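Local coordinates for protein CRISPR-associated endonuclease/helicase Cas3 (Thermus thermophilus HB8, PDB 3SK9) that cuts single-stranded DNA through its metal-dependent HD nuclease domain, the part present here, within a nuclease-helicase of CRISPR antiviral defence, at residues L73-F83 with W107-L118. Sequence-based numbering, arbitrary orientation.
Sequences LHDLGKASPVF and WVAHGVFTELFL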
ATOM      1  N   LEU A  73      -1.505   0.011   1.693  1.00 19.67           N
ATOM      2  CA  LEU A  73      -1.552   1.081   2.708  1.00 19.93           C
ATOM      3  C   LEU A  73      -0.500   2.141   2.440  1.00 20.55           C
ATOM      4  O   LEU A  73      -0.349   3.057   3.252  1.00 19.93           O
ATOM      5  CB  LEU A  73      -1.337   0.519   4.107  1.00 24.08           C
ATOM      6  CG  LEU A  73      -2.275  -0.656   4.460  1.00 25.76           C
ATOM      7  CD1 LEU A  73      -1.780  -1.273   5.726  1.00 33.79           C
ATOM      8  CD2 LEU A  73      -3.699  -0.172   4.582  1.00 27.94           C
ATOM      9  N   HIS A  74       0.229   2.038   1.326  1.00 16.76           N
ATOM     10  CA  HIS A  74       1.305   3.012   1.000  1.00 17.98           C
ATOM     11  C   HIS A  74       0.850   4.468   1.156  1.00 24.98           C
ATOM     12  O   HIS A  74       1.616   5.298   1.624  1.00 23.12           O
ATOM     13  CB  HIS A  74       1.773   2.738  -0.454  1.00 17.03           C
ATOM     14  CG  HIS A  74       2.939   3.555  -0.953  1.00 23.99           C
ATOM     15  ND1 HIS A  74       2.772   4.748  -1.630  1.00 28.44           N
ATOM     16  CD2 HIS A  74       4.273   3.307  -0.956  1.00 29.43           C
ATOM     17  CE1 HIS A  74       3.950   5.195  -2.035  1.00 29.24           C
ATOM     18  NE2 HIS A  74       4.882   4.347  -1.626  1.00 26.29           N
ATOM     19  N   ASP A  75      -0.372   4.795   0.729  1.00 18.96           N
ATOM     20  CA  ASP A  75      -0.810   6.207   0.762  1.00 18.80           C
ATOM     21  C   ASP A  75      -1.764   6.483   1.905  1.00 19.29           C
ATOM     22  O   ASP A  75      -2.514   7.465   1.859  1.00 20.52           O
ATOM     23  CB  ASP A  75      -1.447   6.633  -0.592  1.00 19.44           C
ATOM     24  CG  ASP A  75      -0.397   6.978  -1.665  1.00 27.47           C
ATOM     25  OD1 ASP A  75       0.844   6.789  -1.462  1.00 27.21           O
ATOM     26  OD2 ASP A  75      -0.826   7.454  -2.735  1.00 30.50           O
ATOM     27  N   LEU A  76      -1.740   5.643   2.935  1.00 19.15           N
ATOM     28  CA  LEU A  76      -2.591   5.868   4.090  1.00 17.92           C
ATOM     29  C   LEU A  76      -2.290   7.242   4.752  1.00 22.01           C
ATOM     30  O   LEU A  76      -3.182   7.892   5.334  1.00 22.46           O
ATOM     31  CB  LEU A  76      -2.407   4.739   5.111  1.00 17.70           C
ATOM     32  CG  LEU A  76      -3.296   4.910   6.338  1.00 20.29           C
ATOM     33  CD1 LEU A  76      -4.758   4.806   5.896  1.00 22.76           C
ATOM     34  CD2 LEU A  76      -2.962   3.822   7.416  1.00 22.63           C
ATOM     35  N   GLY A  77      -1.053   7.712   4.602  1.00 19.02           N
ATOM     36  CA  GLY A  77      -0.668   9.034   5.102  1.00 21.69           C
ATOM     37  C   GLY A  77      -1.520  10.202   4.576  1.00 19.98           C
ATOM     38  O   GLY A  77      -1.533  11.269   5.181  1.00 22.47           O
ATOM     39  N   LYS A  78      -2.219   9.997   3.452  1.00 21.25           N
ATOM     40  CA  LYS A  78      -3.108  11.050   2.890  1.00 21.30           C
ATOM     41  C   LYS A  78      -4.387  11.242   3.684  1.00 20.66           C
ATOM     42  O   LYS A  78      -5.124  12.221   3.467  1.00 22.78           O
ATOM     43  CB  LYS A  78      -3.442  10.761   1.424  1.00 22.54           C
ATOM     44  CG  LYS A  78      -2.249  10.977   0.513  1.00 25.52           C
ATOM     45  CD  LYS A  78      -2.658  10.941  -0.947  1.00 33.65           C
ATOM     46  CE  LYS A  78      -1.466  10.956  -1.883  1.00 38.36           C
ATOM     47  NZ  LYS A  78      -1.763  10.185  -3.122  1.00 46.12           N
ATOM     48  N   ALA A  79      -4.646  10.319   4.600  1.00 20.94           N
ATOM     49  CA  ALA A  79      -5.849  10.361   5.432  1.00 23.45           C
ATOM     50  C   ALA A  79      -5.601  11.278   6.638  1.00 24.80           C
ATOM     51  O   ALA A  79      -5.642  10.845   7.785  1.00 22.51           O
ATOM     52  CB  ALA A  79      -6.224   8.970   5.902  1.00 24.89           C
ATOM     53  N   SER A  80      -5.417  12.554   6.314  1.00 26.47           N
ATOM     54  CA  SER A  80      -5.120  13.602   7.284  1.00 24.70           C
ATOM     55  C   SER A  80      -5.580  14.943   6.676  1.00 31.47           C
ATOM     56  O   SER A  80      -5.527  15.120   5.464  1.00 26.85           O
ATOM     57  CB  SER A  80      -3.606  13.622   7.504  1.00 24.00           C
ATOM     58  OG  SER A  80      -3.238  14.809   8.225  1.00 38.76           O
ATOM     59  N   PRO A  81      -5.992  15.912   7.513  1.00 28.62           N
ATOM     60  CA  PRO A  81      -6.511  17.167   6.934  1.00 29.14           C
ATOM     61  C   PRO A  81      -5.446  17.890   6.100  1.00 35.57           C
ATOM     62  O   PRO A  81      -5.775  18.573   5.154  1.00 36.17           O
ATOM     63  CB  PRO A  81      -6.861  18.033   8.163  1.00 34.80           C
ATOM     64  CG  PRO A  81      -6.883  17.145   9.338  1.00 37.07           C
ATOM     65  CD  PRO A  81      -6.159  15.825   8.970  1.00 26.21           C
ATOM     66  N   VAL A  82      -4.177  17.731   6.466  1.00 32.57           N
ATOM     67  CA  VAL A  82      -3.064  18.310   5.738  1.00 30.25           C
ATOM     68  C   VAL A  82      -3.102  18.017   4.214  1.00 34.82           C
ATOM     69  O   VAL A  82      -2.708  18.852   3.393  1.00 39.01           O
ATOM     70  CB  VAL A  82      -1.738  17.756   6.322  1.00 35.78           C
ATOM     71  CG1 VAL A  82      -0.605  18.000   5.388  1.00 41.54           C
ATOM     72  CG2 VAL A  82      -1.473  18.373   7.687  1.00 44.25           C
ATOM     73  N   PHE A  83      -3.572  16.841   3.832  1.00 26.26           N
ATOM     74  CA  PHE A  83      -3.608  16.456   2.402  1.00 25.02           C
ATOM     75  C   PHE A  83      -5.023  16.477   1.762  1.00 33.94           C
ATOM     76  O   PHE A  83      -5.211  15.944   0.676  1.00 33.94           O
ATOM     77  CB  PHE A  83      -2.982  15.060   2.234  1.00 26.06           C
ATOM     78  CG  PHE A  83      -1.600  14.956   2.814  1.00 27.19           C
ATOM     79  CD1 PHE A  83      -1.395  14.345   4.043  1.00 24.02           C
ATOM     80  CD2 PHE A  83      -0.515  15.536   2.156  1.00 28.53           C
ATOM     81  CE1 PHE A  83      -0.132  14.279   4.589  1.00 27.26           C
ATOM     82  CE2 PHE A  83       0.758  15.492   2.697  1.00 29.48           C
ATOM     83  CZ  PHE A  83       0.959  14.868   3.919  1.00 26.66           C
ATOM     84  N   TRP A 107       5.477  21.777   5.860  1.00 37.48           N
ATOM     85  CA  TRP A 107       5.202  20.682   4.923  1.00 37.64           C
ATOM     86  C   TRP A 107       6.058  19.440   5.159  1.00 37.56           C
ATOM     87  O   TRP A 107       7.266  19.498   5.417  1.00 35.55           O
ATOM     88  CB  TRP A 107       5.396  21.131   3.467  1.00 48.00           C
ATOM     89  CG  TRP A 107       5.297  19.985   2.498  1.00 55.97           C
ATOM     90  CD1 TRP A 107       6.326  19.227   2.016  1.00 56.09           C
ATOM     91  CD2 TRP A 107       4.095  19.446   1.910  1.00 66.03           C
ATOM     92  NE1 TRP A 107       5.841  18.262   1.165  1.00 66.73           N
ATOM     93  CE2 TRP A 107       4.478  18.373   1.085  1.00 64.15           C
ATOM     94  CE3 TRP A 107       2.735  19.773   2.004  1.00 70.00           C
ATOM     95  CZ2 TRP A 107       3.560  17.623   0.359  1.00 70.83           C
ATOM     96  CZ3 TRP A 107       1.822  19.030   1.277  1.00 72.84           C
ATOM     97  CH2 TRP A 107       2.240  17.966   0.464  1.00 74.75           C
ATOM     98  N   VAL A 108       5.422  18.297   4.999  1.00 34.25           N
ATOM     99  CA  VAL A 108       6.086  17.031   5.201  1.00 30.57           C
ATOM    100  C   VAL A 108       5.371  16.095   4.231  1.00 25.15           C
ATOM    101  O   VAL A 108       4.165  16.254   3.995  1.00 26.36           O
ATOM    102  CB  VAL A 108       5.951  16.629   6.688  1.00 36.70           C
ATOM    103  CG1 VAL A 108       4.526  16.590   7.054  1.00 39.86           C
ATOM    104  CG2 VAL A 108       6.612  15.319   6.972  1.00 33.66           C
ATOM    105  N   ALA A 109       6.115  15.168   3.625  1.00 23.92           N
ATOM    106  CA  ALA A 109       5.576  14.313   2.558  1.00 23.27           C
ATOM    107  C   ALA A 109       4.546  13.387   3.181  1.00 22.78           C
ATOM    108  O   ALA A 109       4.696  13.043   4.354  1.00 23.35           O
ATOM    109  CB  ALA A 109       6.700  13.480   1.908  1.00 22.71           C
ATOM    110  N   HIS A 110       3.519  12.976   2.428  1.00 18.73           N
ATOM    111  CA  HIS A 110       2.510  12.092   3.024  1.00 20.38           C
ATOM    112  C   HIS A 110       3.102  10.770   3.502  1.00 20.11           C
ATOM    113  O   HIS A 110       2.573  10.166   4.432  1.00 18.84           O
ATOM    114  CB  HIS A 110       1.318  11.824   2.072  1.00 22.97           C
ATOM    115  CG  HIS A 110       1.645  10.954   0.905  1.00 23.57           C
ATOM    116  ND1 HIS A 110       2.096  11.458  -0.294  1.00 26.57           N
ATOM    117  CD2 HIS A 110       1.578   9.611   0.743  1.00 25.14           C
ATOM    118  CE1 HIS A 110       2.306  10.466  -1.143  1.00 27.62           C
ATOM    119  NE2 HIS A 110       1.986   9.335  -0.543  1.00 27.30           N
ATOM    120  N   GLY A 111       4.227  10.333   2.927  1.00 17.38           N
ATOM    121  CA  GLY A 111       4.831   9.063   3.344  1.00 16.73           C
ATOM    122  C   GLY A 111       5.347   9.054   4.775  1.00 19.14           C
ATOM    123  O   GLY A 111       5.379   7.993   5.439  1.00 21.06           O
ATOM    124  N   VAL A 112       5.675  10.240   5.293  1.00 18.58           N
ATOM    125  CA  VAL A 112       6.065  10.378   6.698  1.00 17.20           C
ATOM    126  C   VAL A 112       4.856  10.045   7.564  1.00 20.09           C
ATOM    127  O   VAL A 112       4.961   9.317   8.578  1.00 19.81           O
ATOM    128  CB  VAL A 112       6.558  11.801   7.021  1.00 19.13           C
ATOM    129  CG1 VAL A 112       6.831  11.969   8.507  1.00 23.50           C
ATOM    130  CG2 VAL A 112       7.806  12.153   6.210  1.00 19.78           C
ATOM    131  N   PHE A 113       3.694  10.582   7.188  1.00 18.89           N
ATOM    132  CA  PHE A 113       2.452  10.204   7.905  1.00 18.09           C
ATOM    133  C   PHE A 113       2.156   8.732   7.745  1.00 16.37           C
ATOM    134  O   PHE A 113       1.735   8.067   8.707  1.00 18.14           O
ATOM    135  CB  PHE A 113       1.266  11.020   7.438  1.00 18.66           C
ATOM    136  CG  PHE A 113       1.334  12.480   7.859  1.00 21.79           C
ATOM    137  CD1 PHE A 113       0.716  12.907   9.018  1.00 31.55           C
ATOM    138  CD2 PHE A 113       2.029  13.393   7.096  1.00 27.45           C
ATOM    139  CE1 PHE A 113       0.763  14.255   9.388  1.00 24.50           C
ATOM    140  CE2 PHE A 113       2.076  14.739   7.461  1.00 34.08           C
ATOM    141  CZ  PHE A 113       1.447  15.159   8.600  1.00 24.75           C
ATOM    142  N   THR A 114       2.395   8.165   6.564  1.00 19.44           N
ATOM    143  CA  THR A 114       2.105   6.734   6.416  1.00 23.75           C
ATOM    144  C   THR A 114       2.972   5.987   7.435  1.00 22.68           C
ATOM    145  O   THR A 114       2.500   5.072   8.127  1.00 19.46           O
ATOM    146  CB  THR A 114       2.442   6.235   4.984  1.00 20.13           C
ATOM    147  OG1 THR A 114       1.563   6.860   4.062  1.00 19.01           O
ATOM    148  CG2 THR A 114       2.317   4.660   4.887  1.00 19.54           C
ATOM    149  N   GLU A 115       4.251   6.346   7.521  1.00 16.51           N
ATOM    150  CA  GLU A 115       5.121   5.624   8.444  1.00 18.20           C
ATOM    151  C   GLU A 115       4.621   5.752   9.913  1.00 21.82           C
ATOM    152  O   GLU A 115       4.545   4.765  10.634  1.00 20.36           O
ATOM    153  CB  GLU A 115       6.583   6.061   8.301  1.00 22.33           C
ATOM    154  CG  GLU A 115       7.527   5.430   9.368  1.00 17.72           C
ATOM    155  CD  GLU A 115       8.954   5.903   9.262  1.00 26.72           C
ATOM    156  OE1 GLU A 115       9.252   6.703   8.349  1.00 26.94           O
ATOM    157  OE2 GLU A 115       9.792   5.457  10.081  1.00 27.59           O
ATOM    158  N   LEU A 116       4.294   6.972  10.360  1.00 19.59           N
ATOM    159  CA  LEU A 116       3.814   7.152  11.741  1.00 19.36           C
ATOM    160  C   LEU A 116       2.527   6.377  12.000  1.00 24.06           C
ATOM    161  O   LEU A 116       2.384   5.797  13.060  1.00 21.76           O
ATOM    162  CB  LEU A 116       3.575   8.609  12.052  1.00 21.20           C
ATOM    163  CG  LEU A 116       4.856   9.447  12.090  1.00 23.21           C
ATOM    164  CD1 LEU A 116       4.491  10.929  12.227  1.00 26.05           C
ATOM    165  CD2 LEU A 116       5.694   8.961  13.230  1.00 29.60           C
ATOM    166  N   PHE A 117       1.603   6.398  11.047  1.00 19.17           N
ATOM    167  CA  PHE A 117       0.313   5.743  11.235  1.00 23.42           C
ATOM    168  C   PHE A 117       0.524   4.239  11.319  1.00 25.60           C
ATOM    169  O   PHE A 117      -0.061   3.567  12.174  1.00 24.67           O
ATOM    170  CB  PHE A 117      -0.672   6.044  10.082  1.00 22.57           C
ATOM    171  CG  PHE A 117      -1.046   7.512   9.950  1.00 20.26           C
ATOM    172  CD1 PHE A 117      -0.853   8.400  10.988  1.00 20.11           C
ATOM    173  CD2 PHE A 117      -1.624   7.975   8.779  1.00 24.87           C
ATOM    174  CE1 PHE A 117      -1.222   9.726  10.851  1.00 24.20           C
ATOM    175  CE2 PHE A 117      -2.009   9.311   8.657  1.00 27.16           C
ATOM    176  CZ  PHE A 117      -1.797  10.173   9.676  1.00 31.98           C
ATOM    177  N   LEU A 118       1.379   3.706  10.435  1.00 18.78           N
ATOM    178  CA  LEU A 118       1.520   2.259  10.346  1.00 20.21           C
ATOM    179  C   LEU A 118       2.274   1.706  11.560  1.00 21.77           C
ATOM    180  O   LEU A 118       2.034   0.542  11.924  1.00 18.59           O
ATOM    181  CB  LEU A 118       2.191   1.831   9.031  1.00 20.36           C
ATOM    182  CG  LEU A 118       1.302   2.000   7.790  1.00 21.60           C
ATOM    183  CD1 LEU A 118       2.014   1.445   6.504  1.00 21.43           C
ATOM    184  CD2 LEU A 118      -0.029   1.273   7.999  1.00 28.32           C
TER
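His-110 NE2 donates its hydrogen to Asp-75 OD1 (2.9 Å), with carboxylate and imidazole planes 83° apart. From the opposite face of the carboxylate, His-74 ND1 donates to the same oxygen, while Lys-78 NZ forms a salt bridge with OD2; three donors thus fix the rotation of the group. Thr-114 makes a second set of hydrogen bonds, and its hydroxyl suits a buried spot because it both gives and takes: OG1 donates to His-74 O (2.9 Å) and accepts from Gly-77 N (2.8 Å). His-74 and Asp-75 form the HD signature of this superfamily and bind the divalent metal together with His-29 and Asp-210, which is consistent with a second-shell role for His-110, positioning a metal ligand. Gly-77, having no side chain, lets the backbones close in, its CA 3.5 Å from His-110 O in a nearly straight CA-H...O contact. CH-pi contacts continue the packing: Lys-78 lays CE over the imidazole face of His-110, whose own CB sits over the Phe-83 ring, 3.7 Å from its centroid. Phe-83 turns its edge to the faces of Phe-113 and Trp-107 in offset edge-to-face pairs, with planes at 87° and 81°. At the far end, Leu-118 CD2 meets Leu-73 CD1 (3.8 Å) and Leu-76 CD2 (3.9 Å), branched aliphatic groups filling a buried apolar corner.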